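Local coordinates for protein N-terminal acetyltransferase B complex subunit MDM20 (Candida albicans, PDB 5K04) that is the helix-rich MDM20 subunit of the NatB N-terminal acetyltransferase complex, probably non-catalytic, and wraps around its partner NAT3, which probably carries the catalytic site, at residues Q202-V207 with K216-K221; I279-I284 with S316-P321; P210-L215 with V488-E493. All coordinates share one frame; numbering follows the deposited sequence.

Contacts 1 and 3 are neighbours that share helix 213-225: contact 3 uses its N-terminal end, contact 1 the turns that follow, and their centres lie about 13 Å apart. Contact 2 stands alone, its centre about 30 Å from that of contact 1, within the chain enclosed by contact 3. Chemistry follows place. Contact 1, partly buried, joins helices close in sequence through leucines and a tyrosine. Contact 2 is buried and also largely apolar, with a loop tyrosine laid against a helix. Contact 3 is buried too but polar and watered, bridging parts of the chain far apart in sequence beside the NAT3 subunit, which also touches contact 1 at Leu217 and contact 2 at Gln317.

Contact 1: Q202-V207 with K216-K221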
# COMPACT_ATOMS: atom_id res chain seq x y z
N GLN A 202 19.60 24.22 19.92
CA GLN A 202 19.55 24.95 21.18
C GLN A 202 18.48 24.36 22.11
O GLN A 202 18.73 24.17 23.30
CB GLN A 202 19.30 26.43 20.88
CG GLN A 202 19.29 27.32 22.09
CD GLN A 202 20.55 27.18 22.93
OE1 GLN A 202 21.66 27.10 22.40
NE2 GLN A 202 20.38 27.14 24.24
N VAL A 203 17.31 24.03 21.56
CA VAL A 203 16.24 23.47 22.38
C VAL A 203 16.60 22.07 22.86
O VAL A 203 16.58 21.79 24.07
CB VAL A 203 14.91 23.47 21.60
CG1 VAL A 203 13.82 22.72 22.39
CG2 VAL A 203 14.49 24.88 21.31
N LEU A 204 16.94 21.18 21.93
CA LEU A 204 17.19 19.78 22.28
C LEU A 204 18.41 19.61 23.18
O LEU A 204 18.51 18.60 23.88
CB LEU A 204 17.32 18.95 21.01
CG LEU A 204 16.03 18.82 20.20
CD1 LEU A 204 16.18 17.79 19.09
CD2 LEU A 204 14.86 18.46 21.14
N SER A 205 19.35 20.56 23.17
CA SER A 205 20.52 20.49 24.03
C SER A 205 20.20 20.79 25.48
O SER A 205 21.02 20.51 26.35
CB SER A 205 21.61 21.46 23.56
OG SER A 205 21.25 22.80 23.87
N GLY A 206 19.03 21.38 25.77
CA GLY A 206 18.67 21.67 27.15
C GLY A 206 17.59 20.75 27.72
O GLY A 206 17.16 20.92 28.86
N VAL A 207 17.14 19.79 26.93
CA VAL A 207 16.07 18.91 27.37
C VAL A 207 16.59 18.01 28.48
O VAL A 207 17.59 17.31 28.30
CB VAL A 207 15.54 18.08 26.20
CG1 VAL A 207 14.62 16.98 26.72
CG2 VAL A 207 14.83 18.97 25.22
N LYS A 216 16.55 12.15 18.87
CA LYS A 216 18.00 11.97 18.73
C LYS A 216 18.41 12.15 17.28
O LYS A 216 19.38 12.85 16.99
CB LYS A 216 18.42 10.58 19.23
CG LYS A 216 18.28 10.36 20.73
CD LYS A 216 18.90 9.02 21.14
CE LYS A 216 18.53 8.64 22.58
NZ LYS A 216 19.11 7.32 22.98
N LEU A 217 17.67 11.53 16.36
CA LEU A 217 17.98 11.69 14.94
C LEU A 217 17.84 13.14 14.52
O LEU A 217 18.67 13.67 13.79
CB LEU A 217 17.08 10.79 14.10
CG LEU A 217 17.30 9.28 14.32
CD1 LEU A 217 16.27 8.42 13.55
CD2 LEU A 217 18.71 8.87 13.98
N LEU A 218 16.78 13.80 15.00
CA LEU A 218 16.55 15.20 14.70
C LEU A 218 17.66 16.07 15.27
O LEU A 218 18.13 17.01 14.62
CB LEU A 218 15.19 15.61 15.25
CG LEU A 218 14.72 17.03 14.90
CD1 LEU A 218 14.56 17.21 13.39
CD2 LEU A 218 13.43 17.34 15.64
N TYR A 219 18.10 15.76 16.50
CA TYR A 219 19.19 16.50 17.11
C TYR A 219 20.47 16.38 16.29
O TYR A 219 21.19 17.37 16.11
CB TYR A 219 19.40 15.99 18.54
CG TYR A 219 20.39 16.77 19.37
CD1 TYR A 219 20.41 18.16 19.36
CD2 TYR A 219 21.29 16.11 20.20
CE1 TYR A 219 21.32 18.86 20.14
CE2 TYR A 219 22.20 16.80 20.97
CZ TYR A 219 22.22 18.17 20.94
OH TYR A 219 23.13 18.87 21.71
N MET A 220 20.77 15.17 15.81
CA MET A 220 22.01 14.97 15.06
C MET A 220 21.94 15.65 13.70
O MET A 220 22.92 16.24 13.24
CB MET A 220 22.30 13.46 14.91
CG MET A 220 22.97 12.83 16.14
SD MET A 220 23.64 11.21 15.88
CE MET A 220 22.15 10.34 15.99
N LYS A 221 20.77 15.60 13.05
CA LYS A 221 20.59 16.27 11.76
C LYS A 221 20.74 17.78 11.90
O LYS A 221 21.33 18.44 11.04
CB LYS A 221 19.22 15.91 11.20
CG LYS A 221 18.86 16.64 9.94
CD LYS A 221 17.45 16.30 9.49
CE LYS A 221 17.15 17.03 8.19
NZ LYS A 221 15.76 16.83 7.74
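Tyr219 has its CG anti to the backbone N (chi1 -173°), and Leu204 has its own anti to the carbonyl carbon (chi1 -67°); these torsions lay the two chains alongside, each pointing toward the other's backbone. Leu204 CB approaches the ring of Tyr219 obliquely, 3.6 Å from CD1, while Leu204 CD1 reaches back to the root of the tyrosine, 3.7 Å from Tyr219 CB. The same methyl, Leu204 CD1, is also 4.4 Å from Leu218 CD2, a looser apolar touch one residue earlier on the tyrosine's helix.

The phenol extends past Leu204 to Ser205, where Tyr219 OH lies 3.5 Å from Ser205 CB. The serine's own hydroxyl turns elsewhere: Ser205 OG bonds to Gln202 O at 2.9 Å, meeting that carbonyl from above its plane. Outside the two segments, Tyr235 of helix 229-242 meets the Tyr219 ring edge-to-face, and Ile188 of helix 185-192 packs on Leu204. The two segments run roughly antiparallel, an alpha-alpha hairpin consistent with the TPR-like helical repeats expected of this family.

Contact 2: I279-I284 with S316-P321; sequences ISLLKI and SQYELP
Tyr318 OH, the polar end of this contact, hydrogen-bonds to OE1 of Glu285, the residue that follows Ile284 on helix 277-289, and lies near the helix backbone without bonding to it, 3.8 Å from Leu281 O. The phenol thus reaches from the loop onto the surface of the helix, its hydroxyl fastened there while its ring lies among the aliphatic side chains.

Ile284 takes one face of the ring. Its CG2 is almost exactly over the middle of the Tyr318 ring, 3.9 Å from the centroid and 3° off the ring normal, a clear CH-pi contact. That methyl branch stands anti to the backbone N; the longer branch, CG1 anti to the carbonyl carbon (chi1 -49°), brings Ile284 CD1 to 4.0 Å from Tyr318 CE2. Leu281 arrives at the ring's edge, close to its plane, with Leu281 CD2 4.2 Å from Tyr318 CE2.

Here a loop between two short helices sends one tyrosine onto an earlier helix, in a chain whose family belongs to the TPR clan, consistent with a helical-repeat superhelix; Pro321, a few residues on, takes the N-cap position of helix 322-326. The opposite face of the tyrosine ring is covered by the preceding residue, with Gln317 CG 3.8 Å above the plane and over its centre. The ring is therefore sandwiched between Gln317 and Ile284. Beyond CG, the amide of Gln317 leaves the contact, its NE2 hydrogen-bonding to Thr49 OG1 of the NAT3 subunit.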
# COMPACT_ATOMS: atom_id res chain seq x y z
N ILE A 279 31.31 -1.37 10.96
CA ILE A 279 32.65 -0.80 11.04
C ILE A 279 33.47 -1.19 9.81
O ILE A 279 34.30 -0.42 9.33
CB ILE A 279 33.34 -1.24 12.34
CG1 ILE A 279 32.69 -0.56 13.54
CG2 ILE A 279 34.86 -0.99 12.30
CD1 ILE A 279 33.26 -1.06 14.86
N SER A 280 33.21 -2.38 9.26
CA SER A 280 33.93 -2.81 8.06
C SER A 280 33.56 -1.94 6.87
O SER A 280 34.44 -1.53 6.10
CB SER A 280 33.63 -4.28 7.78
OG SER A 280 34.19 -5.08 8.80
N LEU A 281 32.28 -1.61 6.73
CA LEU A 281 31.86 -0.68 5.69
C LEU A 281 32.34 0.73 6.00
O LEU A 281 32.69 1.49 5.08
CB LEU A 281 30.33 -0.70 5.54
CG LEU A 281 29.73 -1.94 4.89
CD1 LEU A 281 28.22 -1.85 4.83
CD2 LEU A 281 30.30 -2.17 3.50
N LEU A 282 32.36 1.10 7.28
CA LEU A 282 32.76 2.45 7.65
C LEU A 282 34.19 2.74 7.23
O LEU A 282 34.51 3.86 6.82
CB LEU A 282 32.61 2.66 9.15
CG LEU A 282 32.80 4.10 9.61
CD1 LEU A 282 31.65 4.96 9.10
CD2 LEU A 282 32.88 4.16 11.13
N LYS A 283 35.06 1.72 7.31
CA LYS A 283 36.46 1.87 6.92
C LYS A 283 36.57 2.27 5.45
O LYS A 283 37.47 3.05 5.09
CB LYS A 283 37.22 0.58 7.19
CG LYS A 283 37.56 0.39 8.65
CD LYS A 283 38.39 -0.85 8.89
CE LYS A 283 38.79 -0.98 10.36
NZ LYS A 283 39.81 0.02 10.83
N ILE A 284 35.66 1.78 4.62
CA ILE A 284 35.55 2.26 3.24
C ILE A 284 35.12 3.71 3.23
O ILE A 284 35.69 4.54 2.51
CB ILE A 284 34.56 1.39 2.44
CG1 ILE A 284 34.88 -0.09 2.63
CG2 ILE A 284 34.63 1.78 0.98
CD1 ILE A 284 33.91 -1.02 1.94
N SER A 316 28.57 -2.89 -3.86
CA SER A 316 28.26 -2.35 -5.18
C SER A 316 27.79 -0.91 -5.13
O SER A 316 27.73 -0.26 -6.18
CB SER A 316 27.19 -3.22 -5.86
OG SER A 316 26.00 -3.25 -5.08
N GLN A 317 27.47 -0.39 -3.95
CA GLN A 317 27.14 1.02 -3.83
C GLN A 317 28.37 1.92 -3.91
O GLN A 317 28.23 3.13 -4.10
CB GLN A 317 26.40 1.27 -2.52
CG GLN A 317 27.30 1.28 -1.31
CD GLN A 317 26.52 1.46 -0.03
OE1 GLN A 317 26.43 2.56 0.52
NE2 GLN A 317 25.93 0.36 0.45
N TYR A 318 29.56 1.36 -3.75
CA TYR A 318 30.80 2.09 -3.94
C TYR A 318 31.33 1.84 -5.34
O TYR A 318 30.83 0.99 -6.08
CB TYR A 318 31.85 1.67 -2.89
CG TYR A 318 31.36 1.80 -1.47
CD1 TYR A 318 31.16 3.06 -0.89
CD2 TYR A 318 31.11 0.68 -0.69
CE1 TYR A 318 30.72 3.19 0.41
CE2 TYR A 318 30.66 0.80 0.62
CZ TYR A 318 30.47 2.07 1.16
OH TYR A 318 30.03 2.21 2.45
N GLU A 319 32.34 2.63 -5.71
CA GLU A 319 33.01 2.48 -7.00
C GLU A 319 34.16 1.52 -6.78
O GLU A 319 35.21 1.89 -6.24
CB GLU A 319 33.46 3.82 -7.55
CG GLU A 319 32.61 4.31 -8.73
CD GLU A 319 32.84 5.77 -9.06
OE1 GLU A 319 32.23 6.64 -8.39
OE2 GLU A 319 33.63 6.05 -9.99
N LEU A 320 33.96 0.28 -7.18
CA LEU A 320 34.91 -0.76 -6.86
C LEU A 320 36.09 -0.73 -7.82
O LEU A 320 35.91 -0.54 -9.03
CB LEU A 320 34.22 -2.12 -6.89
CG LEU A 320 33.13 -2.08 -5.82
CD1 LEU A 320 32.18 -3.27 -5.91
CD2 LEU A 320 33.75 -1.95 -4.43
N PRO A 321 37.31 -0.87 -7.31
CA PRO A 321 38.48 -0.89 -8.19
C PRO A 321 38.46 -2.11 -9.11
O PRO A 321 38.01 -3.20 -8.72
CB PRO A 321 39.66 -0.94 -7.21
CG PRO A 321 39.07 -1.52 -5.95
CD PRO A 321 37.67 -1.01 -5.89

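Contact 3: P210-L215 with V488-E493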
# COMPACT_ATOMS: atom_id res chain seq x y z
N PRO A 210 14.74 12.20 28.90
CA PRO A 210 15.44 11.36 27.92
C PRO A 210 14.82 11.50 26.55
O PRO A 210 13.60 11.40 26.39
CB PRO A 210 15.27 9.94 28.48
CG PRO A 210 14.83 10.11 29.90
CD PRO A 210 14.07 11.41 29.94
N LEU A 211 15.66 11.70 25.55
CA LEU A 211 15.23 11.79 24.17
C LEU A 211 14.89 10.41 23.62
O LEU A 211 15.55 9.41 23.94
CB LEU A 211 16.32 12.43 23.30
CG LEU A 211 16.69 13.89 23.56
CD1 LEU A 211 17.53 14.40 22.39
CD2 LEU A 211 15.44 14.73 23.72
N ASP A 212 13.88 10.36 22.77
CA ASP A 212 13.58 9.15 22.03
C ASP A 212 14.36 9.15 20.72
O ASP A 212 15.03 10.13 20.37
CB ASP A 212 12.07 9.04 21.80
CG ASP A 212 11.49 10.28 21.14
OD1 ASP A 212 12.27 11.16 20.73
OD2 ASP A 212 10.25 10.38 21.01
N LEU A 213 14.29 8.03 20.00
CA LEU A 213 15.04 7.89 18.75
C LEU A 213 14.68 9.01 17.77
O LEU A 213 15.56 9.59 17.14
CB LEU A 213 14.78 6.52 18.11
CG LEU A 213 15.66 6.23 16.89
CD1 LEU A 213 17.15 6.42 17.22
CD2 LEU A 213 15.42 4.83 16.33
N GLU A 214 13.40 9.34 17.67
CA GLU A 214 12.95 10.39 16.76
C GLU A 214 13.71 11.70 17.00
O GLU A 214 14.17 12.34 16.05
CB GLU A 214 11.44 10.59 16.94
CG GLU A 214 10.80 11.63 16.05
CD GLU A 214 10.53 11.14 14.61
OE1 GLU A 214 10.18 9.96 14.41
OE2 GLU A 214 10.67 11.97 13.69
N LEU A 215 13.84 12.10 18.26
CA LEU A 215 14.46 13.38 18.59
C LEU A 215 15.98 13.31 18.56
O LEU A 215 16.63 14.32 18.24
CB LEU A 215 13.97 13.88 19.96
CG LEU A 215 12.49 14.31 20.01
CD1 LEU A 215 12.10 14.80 21.39
CD2 LEU A 215 12.14 15.36 18.94
N VAL A 488 0.04 11.26 20.20
CA VAL A 488 1.08 10.54 19.47
C VAL A 488 1.37 11.27 18.16
O VAL A 488 1.24 10.70 17.07
CB VAL A 488 0.67 9.08 19.23
CG1 VAL A 488 1.91 8.22 19.08
CG2 VAL A 488 -0.19 8.59 20.39
N PHE A 489 1.81 12.52 18.29
CA PHE A 489 2.05 13.37 17.13
C PHE A 489 3.21 12.86 16.27
O PHE A 489 3.22 13.10 15.05
CB PHE A 489 2.27 14.80 17.62
CG PHE A 489 1.16 15.29 18.52
CD1 PHE A 489 -0.05 15.67 17.98
CD2 PHE A 489 1.32 15.34 19.89
CE1 PHE A 489 -1.08 16.09 18.78
CE2 PHE A 489 0.31 15.76 20.69
CZ PHE A 489 -0.90 16.14 20.14
N ASN A 490 4.17 12.15 16.89
CA ASN A 490 5.22 11.34 16.25
C ASN A 490 4.76 10.51 15.05
O ASN A 490 5.56 10.22 14.16
CB ASN A 490 5.83 10.36 17.27
CG ASN A 490 7.07 10.88 17.87
OD1 ASN A 490 7.68 11.80 17.33
ND2 ASN A 490 7.48 10.32 19.00
N LYS A 491 3.50 10.07 15.08
CA LYS A 491 2.99 9.08 14.16
C LYS A 491 1.74 9.53 13.44
O LYS A 491 1.30 8.85 12.50
CB LYS A 491 2.65 7.78 14.92
CG LYS A 491 3.74 7.27 15.85
CD LYS A 491 5.01 6.85 15.07
CE LYS A 491 5.99 6.08 15.98
NZ LYS A 491 7.33 5.90 15.33
N LEU A 492 1.15 10.66 13.86
CA LEU A 492 -0.18 11.05 13.39
C LEU A 492 -0.18 11.34 11.89
O LEU A 492 -1.05 10.85 11.16
CB LEU A 492 -0.64 12.29 14.15
CG LEU A 492 -1.69 11.99 15.22
CD1 LEU A 492 -2.16 13.27 15.90
CD2 LEU A 492 -2.86 11.19 14.60
N GLU A 493 0.79 12.14 11.43
CA GLU A 493 0.87 12.48 10.01
C GLU A 493 0.89 11.23 9.14
O GLU A 493 0.29 11.21 8.06
CB GLU A 493 2.12 13.33 9.75
CG GLU A 493 2.16 13.94 8.38
CD GLU A 493 3.07 15.17 8.28
OE1 GLU A 493 3.87 15.44 9.22
OE2 GLU A 493 2.98 15.87 7.26
O HOH W 1 9.34 12.47 19.60
O HOH W 2 8.06 8.63 15.46
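Glu214 and Asn490 bring the first turns of helices 213-225 and 489-503 together, their CA atoms 7.8 Å apart, too far for direct backbone pairing, so side chains and water fill the gap. Asn490 sends its amide between Asp212 and Glu214. Asn490 ND2 donates to Asp212 OD2 in a long, weak bond of 3.4 Å (N-H...O 153°), the carboxylate and amide planes turned 37° apart. Water 1 lies beside this pair, 2.7 Å from Asp212 OD2 and 2.9 Å from Asn490 OD1. The same Asp212 OD2 is also hydrogen-bonded to Thr185 OG1 at the start of helix 185-192, a stronger tie than the one to Asn490.

Asp212 is itself the N-cap of helix 213-225. Its CG sits between the backbone N and the carbonyl carbon (chi1 54°), which turns Asp212 OD1 back to accept from Leu215 N at 3.1 Å and leaves OD2 facing the other helix.

Glu214 passes alongside the amide, with its CG 3.4 Å from Asn490 OD1. Its chain bends at chi2, and Glu214 OE1 takes a bond from water 2 at 2.7 Å. This water also donates to Asn490 O and accepts from Lys491 NZ at 2.8 Å, so the glutamate and lysine, of opposite charge, are linked through water and not directly. NAT3 joins the network: Gln8 NE2 of that subunit bonds to Asn490 O, and Phe7 O of that subunit takes a bond from Lys491 NZ. What results is an Asp N-capped helix start tied through water to a helix far along the chain, at the boundary where this probable auxiliary subunit meets NAT3.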